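PDB 5HUB: chorismate mutase from Corynebacterium glutamicum, which catalyses the pericyclic rearrangement of chorismate to prephenate in the shikimate pathway and is subject to inter-enzyme allosteric regulation, with feedback activation by Trp. Local coordinates for the interface of chains A and B. Coordinates in Å, arbitrary orientation; residue numbers count along the deposited sequence, not the author numbering. Chains: chain A/B, Chorismate mutase.

The interface of chains A and B. Residues chain A 14, 17-18, 20-21, 24; chain B 35, 38-39, 41-42.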
loop_
_atom_site.group_PDB
_atom_site.type_symbol
_atom_site.label_atom_id
_atom_site.label_comp_id
_atom_site.label_asym_id
_atom_site.label_seq_id
_atom_site.Cartn_x
_atom_site.Cartn_y
_atom_site.Cartn_z
ATOM N N ILE A 14 -3.982 6.758 22.699
ATOM C CA ILE A 14 -3.681 5.557 21.869
ATOM C C ILE A 14 -4.921 5.068 21.163
ATOM O O ILE A 14 -4.836 4.732 19.945
ATOM C CB ILE A 14 -3.052 4.455 22.748
ATOM C CG1 ILE A 14 -1.695 4.893 23.265
ATOM C CG2 ILE A 14 -2.939 3.146 21.988
ATOM C CD1 ILE A 14 -1.186 4.094 24.449
ATOM N N TYR A 17 -5.598 7.214 18.119
ATOM C CA TYR A 17 -4.643 6.862 17.063
ATOM C C TYR A 17 -4.976 5.501 16.454
ATOM O O TYR A 17 -4.794 5.356 15.182
ATOM C CB TYR A 17 -3.217 6.893 17.606
ATOM C CG TYR A 17 -2.623 8.253 17.835
ATOM C CD1 TYR A 17 -2.693 9.253 16.850
ATOM C CD2 TYR A 17 -1.887 8.541 18.991
ATOM C CE1 TYR A 17 -2.103 10.498 17.045
ATOM C CE2 TYR A 17 -1.297 9.781 19.181
ATOM C CZ TYR A 17 -1.415 10.757 18.211
ATOM O OH TYR A 17 -0.824 11.998 18.397
ATOM N N ARG A 18 -5.411 4.489 17.184
ATOM C CA ARG A 18 -5.764 3.217 16.586
ATOM C C ARG A 18 -6.954 3.367 15.676
ATOM O O ARG A 18 -6.994 2.736 14.590
ATOM C CB ARG A 18 -6.053 2.163 17.655
ATOM C CG ARG A 18 -4.844 1.781 18.463
ATOM C CD ARG A 18 -4.083 0.613 17.872
ATOM N NE ARG A 18 -2.909 0.309 18.699
ATOM C CZ ARG A 18 -1.656 0.147 18.275
ATOM N NH1 ARG A 18 -0.719 -0.081 19.181
ATOM N NH2 ARG A 18 -1.311 0.203 16.983
ATOM N N GLU A 20 -7.680 6.110 14.004
ATOM C CA GLU A 20 -7.141 6.737 12.775
ATOM C C GLU A 20 -6.438 5.704 11.946
ATOM O O GLU A 20 -6.554 5.766 10.677
ATOM C CB GLU A 20 -6.187 7.834 13.149
ATOM C CG GLU A 20 -5.982 8.693 11.900
ATOM C CD GLU A 20 -5.289 10.019 12.049
ATOM O OE1 GLU A 20 -4.981 10.375 13.203
ATOM O OE2 GLU A 20 -5.110 10.699 11.028
ATOM N N ILE A 21 -5.635 4.814 12.449
ATOM C CA ILE A 21 -5.007 3.758 11.631
ATOM C C ILE A 21 -6.062 2.908 10.978
ATOM O O ILE A 21 -5.888 2.588 9.779
ATOM C CB ILE A 21 -3.998 2.948 12.477
ATOM C CG1 ILE A 21 -2.811 3.802 12.848
ATOM C CG2 ILE A 21 -3.593 1.659 11.779
ATOM C CD1 ILE A 21 -1.942 3.171 13.935
ATOM N N LEU A 24 -7.142 4.894 8.010
ATOM C CA LEU A 24 -6.081 4.937 6.973
ATOM C C LEU A 24 -6.001 3.631 6.282
ATOM O O LEU A 24 -5.735 3.651 5.015
ATOM C CB LEU A 24 -4.764 5.315 7.629
ATOM C CG LEU A 24 -4.645 6.768 8.004
ATOM C CD1 LEU A 24 -3.561 7.055 9.024
ATOM C CD2 LEU A 24 -4.349 7.582 6.756
ATOM N N ARG B 35 0.071 6.688 8.286
ATOM C CA ARG B 35 -0.139 5.458 9.105
ATOM C C ARG B 35 1.120 5.103 9.821
ATOM O O ARG B 35 1.031 4.782 11.057
ATOM C CB ARG B 35 -0.506 4.313 8.112
ATOM C CG ARG B 35 -1.019 3.080 8.854
ATOM C CD ARG B 35 -0.732 1.852 8.032
ATOM N NE ARG B 35 -1.457 0.720 8.544
ATOM C CZ ARG B 35 -1.085 0.001 9.600
ATOM N NH1 ARG B 35 -1.904 -0.953 10.044
ATOM N NH2 ARG B 35 0.068 0.240 10.196
ATOM N N ILE B 38 1.931 7.546 12.768
ATOM C CA ILE B 38 1.040 7.283 13.926
ATOM C C ILE B 38 1.453 5.990 14.580
ATOM O O ILE B 38 1.546 5.937 15.851
ATOM C CB ILE B 38 -0.407 7.184 13.493
ATOM C CG1 ILE B 38 -0.898 8.520 13.028
ATOM C CG2 ILE B 38 -1.289 6.722 14.683
ATOM C CD1 ILE B 38 -2.200 8.513 12.287
ATOM N N SER B 39 1.649 4.927 13.865
ATOM C CA SER B 39 2.024 3.674 14.426
ATOM C C SER B 39 3.288 3.764 15.232
ATOM O O SER B 39 3.324 3.265 16.381
ATOM C CB SER B 39 2.108 2.607 13.343
ATOM O OG SER B 39 2.305 1.352 13.966
ATOM N N THR B 41 4.517 6.315 16.678
ATOM C CA THR B 41 4.288 7.127 17.853
ATOM C C THR B 41 3.627 6.331 18.988
ATOM O O THR B 41 3.939 6.577 20.170
ATOM C CB THR B 41 3.442 8.392 17.559
ATOM O OG1 THR B 41 2.075 8.053 17.346
ATOM C CG2 THR B 41 3.986 9.204 16.452
ATOM N N ILE B 42 2.772 5.369 18.665
ATOM C CA ILE B 42 1.940 4.605 19.638
ATOM C C ILE B 42 2.385 3.173 20.064
ATOM O O ILE B 42 1.845 2.574 21.010
ATOM C CB ILE B 42 0.426 4.525 19.205
ATOM C CG1 ILE B 42 0.109 3.516 18.109
ATOM C CG2 ILE B 42 -0.108 5.885 18.863
ATOM C CD1 ILE B 42 -1.364 3.393 17.832
HETATM O O HOH W 1 1.926 0.553 16.924
HETATM O O HOH W 2 -0.337 0.558 22.100
#
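B:Ile42 and B:Ile38, one turn apart near the C-terminal end of helix 11-42 of chain B, press their branches into the N-terminal half of the same helix in chain A, and A:Ile21 answers them. Both segments belong to the long first helices of an all-helical chorismate mutase dimer of the AroQ type. B:Ile42 carries CG1 in the crowded position between backbone N and carbonyl carbon (chi1 78°), which splits its branches: CG2 crosses obliquely against the base of the A:Tyr17 side chain at CB, while CD1 lies over the centre of the A:Arg18 guanidinium, 3.3 Å from its CZ. That guanidinium is brought over the methyl by a bend at chi2 (-91°). Its terminal nitrogens meet water: NH1 a water shared with B:Ile42 O, and NH2, at 3.3 Å, one that also meets O and OG of B:Ser39. B:Ile38, with CG1 anti to the carbonyl carbon (chi1 -68°), sends CG2 to A:Tyr17 CB at 3.5 Å and CD1 crosswise to the carboxylate carbon CD of A:Glu20 at 3.4 Å. A:Ile21 runs antiparallel past it, CD1 lying 3.7 Å from B:Ile38 CG2 and meeting B:Ile42 CD1 tip to tip at 3.9 Å. Its other branch, CG2, sits off-centre over a face of the B:Arg35 guanidinium, 3.7 Å from CZ. B:Thr41 OG1, above the rim of one A:Tyr17 ring face, donates a hydrogen bond to B:Ile38 O on an in-plane lone pair, 2.6 Å. With no direct polar bond across, the patch joins the helices by apolar packing and bridging water; its two-fold twin repeats this, helping to hold the dimer together.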